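Local atomic coordinates of putative cell surface hydrolase (Lactobacillus plantarum, PDB entry 3LP5), a protein that is of unknown detailed function but probably acts as a cell-surface hydrolase of the alpha/beta hydrolase superfamily. Residues 110-118 and 151-162. Residues are numbered along the deposited sequence; the frame is centred on the assembly and turned at random.
Sequences LIWTLFLER and MFKELYRYRTGL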
loop_
_atom_site.group_PDB
_atom_site.type_symbol
_atom_site.label_atom_id
_atom_site.label_comp_id
_atom_site.label_asym_id
_atom_site.label_seq_id
_atom_site.Cartn_x
_atom_site.Cartn_y
_atom_site.Cartn_z
ATOM N N LEU A 110 -3.390 1.369 -5.538
ATOM C CA LEU A 110 -4.551 1.101 -6.394
ATOM C C LEU A 110 -4.882 -0.390 -6.494
ATOM O O LEU A 110 -6.091 -0.825 -6.448
ATOM C CB LEU A 110 -4.290 1.624 -7.844
ATOM C CG LEU A 110 -3.631 2.994 -8.011
ATOM C CD1 LEU A 110 -3.735 3.479 -9.497
ATOM C CD2 LEU A 110 -4.306 3.979 -7.062
ATOM N N ILE A 111 -3.844 -1.181 -6.700
ATOM C CA ILE A 111 -4.018 -2.661 -6.664
ATOM C C ILE A 111 -4.686 -3.124 -5.361
ATOM O O ILE A 111 -5.733 -3.828 -5.397
ATOM C CB ILE A 111 -2.717 -3.374 -6.925
ATOM C CG1 ILE A 111 -2.178 -2.947 -8.281
ATOM C CG2 ILE A 111 -2.932 -4.954 -6.826
ATOM C CD1 ILE A 111 -0.617 -3.201 -8.504
ATOM N N TRP A 112 -4.152 -2.679 -4.216
ATOM C CA TRP A 112 -4.779 -2.985 -2.913
ATOM C C TRP A 112 -6.207 -2.489 -2.895
ATOM O O TRP A 112 -7.095 -3.214 -2.454
ATOM C CB TRP A 112 -4.067 -2.334 -1.674
ATOM C CG TRP A 112 -3.096 -3.174 -1.045
ATOM C CD1 TRP A 112 -1.719 -2.939 -0.960
ATOM C CD2 TRP A 112 -3.318 -4.475 -0.466
ATOM N NE1 TRP A 112 -1.111 -3.989 -0.300
ATOM C CE2 TRP A 112 -2.054 -4.958 -0.033
ATOM C CE3 TRP A 112 -4.470 -5.258 -0.227
ATOM C CZ2 TRP A 112 -1.903 -6.204 0.621
ATOM C CZ3 TRP A 112 -4.315 -6.519 0.413
ATOM C CH2 TRP A 112 -3.039 -6.969 0.822
ATOM N N THR A 113 -6.448 -1.270 -3.398
ATOM C CA THR A 113 -7.812 -0.751 -3.231
ATOM C C THR A 113 -8.843 -1.586 -3.971
ATOM O O THR A 113 -9.965 -1.791 -3.510
ATOM C CB THR A 113 -7.936 0.749 -3.727
ATOM O OG1 THR A 113 -7.032 1.565 -2.967
ATOM C CG2 THR A 113 -9.321 1.274 -3.491
ATOM N N LEU A 114 -8.509 -1.936 -5.205
ATOM C CA LEU A 114 -9.412 -2.649 -6.053
ATOM C C LEU A 114 -9.630 -4.063 -5.415
ATOM O O LEU A 114 -10.754 -4.549 -5.326
ATOM C CB LEU A 114 -8.832 -2.690 -7.492
ATOM C CG LEU A 114 -9.774 -3.259 -8.550
ATOM C CD1 LEU A 114 -11.064 -2.455 -8.639
ATOM C CD2 LEU A 114 -9.070 -3.332 -9.936
ATOM N N PHE A 115 -8.555 -4.704 -4.977
ATOM C CA PHE A 115 -8.666 -5.996 -4.282
ATOM C C PHE A 115 -9.623 -5.866 -3.075
ATOM O O PHE A 115 -10.492 -6.732 -2.897
ATOM C CB PHE A 115 -7.294 -6.462 -3.817
ATOM C CG PHE A 115 -7.343 -7.585 -2.816
ATOM C CD1 PHE A 115 -7.473 -8.899 -3.241
ATOM C CD2 PHE A 115 -7.312 -7.317 -1.459
ATOM C CE1 PHE A 115 -7.560 -9.951 -2.315
ATOM C CE2 PHE A 115 -7.448 -8.365 -0.522
ATOM C CZ PHE A 115 -7.556 -9.659 -0.964
ATOM N N LEU A 116 -9.485 -4.770 -2.281
ATOM C CA LEU A 116 -10.293 -4.654 -1.071
ATOM C C LEU A 116 -11.766 -4.423 -1.394
ATOM O O LEU A 116 -12.640 -4.936 -0.694
ATOM C CB LEU A 116 -9.795 -3.581 -0.134
ATOM C CG LEU A 116 -8.366 -3.826 0.365
ATOM C CD1 LEU A 116 -7.945 -2.530 1.021
ATOM C CD2 LEU A 116 -8.260 -5.038 1.363
ATOM N N GLU A 117 -12.027 -3.701 -2.486
ATOM C CA GLU A 117 -13.407 -3.366 -2.878
ATOM C C GLU A 117 -14.121 -4.591 -3.452
ATOM O O GLU A 117 -15.320 -4.730 -3.229
ATOM C CB GLU A 117 -13.435 -2.310 -4.002
ATOM C CG GLU A 117 -12.996 -0.968 -3.553
ATOM C CD GLU A 117 -12.936 0.027 -4.683
ATOM O OE1 GLU A 117 -12.735 -0.377 -5.817
ATOM O OE2 GLU A 117 -13.115 1.221 -4.447
ATOM N N ARG A 118 -13.389 -5.427 -4.217
ATOM C CA ARG A 118 -13.993 -6.504 -5.019
ATOM C C ARG A 118 -13.716 -7.938 -4.564
ATOM O O ARG A 118 -14.587 -8.822 -4.732
ATOM C CB ARG A 118 -13.579 -6.344 -6.478
ATOM C CG ARG A 118 -13.964 -4.979 -7.045
ATOM C CD ARG A 118 -13.848 -5.002 -8.535
ATOM N NE ARG A 118 -15.095 -5.513 -9.114
ATOM C CZ ARG A 118 -15.344 -5.589 -10.419
ATOM N NH1 ARG A 118 -14.406 -5.190 -11.273
ATOM N NH2 ARG A 118 -16.540 -6.040 -10.868
ATOM N N MET A 151 -9.733 4.459 -14.809
ATOM C CA MET A 151 -9.209 3.885 -13.562
ATOM C C MET A 151 -9.975 4.399 -12.357
ATOM O O MET A 151 -10.510 3.618 -11.591
ATOM C CB MET A 151 -7.676 4.139 -13.384
ATOM C CG MET A 151 -7.032 3.531 -12.089
ATOM S SD MET A 151 -6.714 1.742 -12.308
ATOM C CE MET A 151 -8.218 0.955 -11.778
ATOM N N PHE A 152 -10.048 5.714 -12.195
ATOM C CA PHE A 152 -10.725 6.230 -11.025
ATOM C C PHE A 152 -12.231 5.843 -11.058
ATOM O O PHE A 152 -12.811 5.557 -10.028
ATOM C CB PHE A 152 -10.654 7.753 -11.011
ATOM C CG PHE A 152 -11.456 8.365 -9.877
ATOM C CD1 PHE A 152 -11.006 8.273 -8.563
ATOM C CD2 PHE A 152 -12.696 8.951 -10.129
ATOM C CE1 PHE A 152 -11.740 8.822 -7.503
ATOM C CE2 PHE A 152 -13.447 9.481 -9.081
ATOM C CZ PHE A 152 -12.953 9.409 -7.750
ATOM N N LYS A 153 -12.839 5.821 -12.231
ATOM C CA LYS A 153 -14.287 5.459 -12.363
ATOM C C LYS A 153 -14.515 4.069 -11.774
ATOM O O LYS A 153 -15.504 3.866 -11.072
ATOM C CB LYS A 153 -14.735 5.508 -13.831
ATOM C CG LYS A 153 -14.947 6.987 -14.313
ATOM C CD LYS A 153 -15.454 7.033 -15.788
ATOM C CE LYS A 153 -15.314 8.426 -16.396
ATOM N NZ LYS A 153 -15.724 8.419 -17.852
ATOM N N GLU A 154 -13.579 3.149 -11.996
ATOM C CA GLU A 154 -13.743 1.807 -11.500
ATOM C C GLU A 154 -13.507 1.784 -9.985
ATOM O O GLU A 154 -14.302 1.210 -9.280
ATOM C CB GLU A 154 -12.799 0.824 -12.223
ATOM C CG GLU A 154 -12.930 -0.632 -11.698
ATOM C CD GLU A 154 -11.937 -1.639 -12.271
ATOM O OE1 GLU A 154 -10.799 -1.289 -12.710
ATOM O OE2 GLU A 154 -12.258 -2.823 -12.217
ATOM N N LEU A 155 -12.455 2.419 -9.473
ATOM C CA LEU A 155 -12.271 2.493 -7.995
ATOM C C LEU A 155 -13.424 3.213 -7.285
ATOM O O LEU A 155 -13.765 2.842 -6.167
ATOM C CB LEU A 155 -10.990 3.191 -7.613
ATOM C CG LEU A 155 -9.732 2.579 -8.246
ATOM C CD1 LEU A 155 -8.496 3.464 -8.024
ATOM C CD2 LEU A 155 -9.484 1.222 -7.528
ATOM N N TYR A 156 -14.027 4.207 -7.933
ATOM C CA TYR A 156 -15.081 4.964 -7.227
ATOM C C TYR A 156 -16.347 4.142 -7.271
ATOM O O TYR A 156 -17.085 4.035 -6.294
ATOM C CB TYR A 156 -15.298 6.280 -7.955
ATOM C CG TYR A 156 -16.241 7.231 -7.300
ATOM C CD1 TYR A 156 -15.896 7.864 -6.107
ATOM C CD2 TYR A 156 -17.471 7.536 -7.886
ATOM C CE1 TYR A 156 -16.769 8.807 -5.482
ATOM C CE2 TYR A 156 -18.373 8.472 -7.273
ATOM C CZ TYR A 156 -18.017 9.081 -6.052
ATOM O OH TYR A 156 -18.902 10.004 -5.452
ATOM N N ARG A 157 -16.571 3.478 -8.396
ATOM C CA ARG A 157 -17.796 2.688 -8.548
ATOM C C ARG A 157 -17.901 1.564 -7.515
ATOM O O ARG A 157 -19.011 1.186 -7.099
ATOM C CB ARG A 157 -17.877 2.058 -9.953
ATOM C CG ARG A 157 -19.260 1.392 -10.196
ATOM C CD ARG A 157 -19.256 0.334 -11.332
ATOM N NE ARG A 157 -20.211 -0.806 -11.121
ATOM C CZ ARG A 157 -21.334 -0.848 -10.352
ATOM N NH1 ARG A 157 -21.789 0.195 -9.639
ATOM N NH2 ARG A 157 -22.038 -1.983 -10.307
ATOM N N TYR A 158 -16.770 0.985 -7.131
ATOM C CA TYR A 158 -16.842 -0.115 -6.190
ATOM C C TYR A 158 -16.466 0.243 -4.750
ATOM O O TYR A 158 -16.260 -0.661 -3.918
ATOM C CB TYR A 158 -16.007 -1.325 -6.671
ATOM C CG TYR A 158 -16.560 -1.859 -7.939
ATOM C CD1 TYR A 158 -17.815 -2.479 -7.939
ATOM C CD2 TYR A 158 -15.889 -1.679 -9.156
ATOM C CE1 TYR A 158 -18.365 -2.963 -9.102
ATOM C CE2 TYR A 158 -16.436 -2.165 -10.339
ATOM C CZ TYR A 158 -17.671 -2.800 -10.285
ATOM O OH TYR A 158 -18.259 -3.286 -11.399
ATOM N N ARG A 159 -16.422 1.516 -4.433
ATOM C CA ARG A 159 -15.890 1.963 -3.117
ATOM C C ARG A 159 -16.773 1.465 -2.006
ATOM O O ARG A 159 -16.271 1.291 -0.906
ATOM C CB ARG A 159 -15.772 3.504 -3.064
ATOM C CG ARG A 159 -17.196 4.206 -3.095
ATOM C CD ARG A 159 -17.098 5.746 -3.311
ATOM N NE ARG A 159 -18.407 6.394 -3.212
ATOM C CZ ARG A 159 -19.392 6.299 -4.123
ATOM N NH1 ARG A 159 -19.257 5.556 -5.253
ATOM N NH2 ARG A 159 -20.545 6.940 -3.914
ATOM N N THR A 160 -18.082 1.242 -2.251
ATOM C CA THR A 160 -18.930 0.716 -1.187
ATOM C C THR A 160 -18.582 -0.737 -0.783
ATOM O O THR A 160 -18.978 -1.197 0.291
ATOM C CB THR A 160 -20.426 0.819 -1.464
ATOM O OG1 THR A 160 -20.750 0.042 -2.619
ATOM C CG2 THR A 160 -20.816 2.269 -1.698
ATOM N N GLY A 161 -17.815 -1.441 -1.613
ATOM C CA GLY A 161 -17.319 -2.733 -1.188
ATOM C C GLY A 161 -16.216 -2.644 -0.119
ATOM O O GLY A 161 -15.875 -3.661 0.450
ATOM N N LEU A 162 -15.653 -1.449 0.155
ATOM C CA LEU A 162 -14.574 -1.341 1.159
ATOM C C LEU A 162 -15.072 -1.781 2.527
ATOM O O LEU A 162 -16.253 -1.636 2.822
ATOM C CB LEU A 162 -13.984 0.090 1.251
ATOM C CG LEU A 162 -13.141 0.499 0.015
ATOM C CD1 LEU A 162 -13.038 2.033 -0.096
ATOM C CD2 LEU A 162 -11.736 -0.199 -0.042
HETATM O O HOH W 1 -16.801 -6.172 -0.704
#
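Arg118 lays its guanidinium flat over one face of the Tyr158 ring, the planes 11° apart and Arg118 CZ 3.9 Å from the ring centroid, a stacked cation-pi contact. Arg118 CD also lies over this face as a CH-pi donor, and the bend at chi3 (86°) turns the guanidinium onto the ring, its edge meeting Glu154, where Arg118 NH1 and Glu154 OE2 form a salt bridge of 3.3 Å, the carboxylate turned steeply to the guanidinium plane. Replacing Tyr158 by an alanine would probably leave the guanidinium without its stacking surface and freer to swing off Glu154. Deeper in, Leu155 fits as a knob among Leu110, Thr113, Leu114 and Glu117, its CD2 4.0 Å from Leu114 CB. Glu117 runs extended beyond CG into the end of helix 150-157, placing its OE2 2.5 Å from Leu155 O. Beyond it, Gly161 CA approaches Glu117 O at 3.5 Å in a CA-H...O contact, and one water donates to both Glu117 O and Gly161 O. Leu162 CD2 packs on Leu116 CB and Glu117 CG, while helix 191-195 adds Phe195 against Thr113 and Leu162 and Ile194 against Leu155. The contact thus joins helix 107-118, which leaves strand 99-105 through what is probably the nucleophile elbow, to helix 150-157 and the turn after it. So short an oxygen pair would be consistent with a proton on the buried Glu117 carboxyl, whereas the ionic pairing lies at the partly exposed margin.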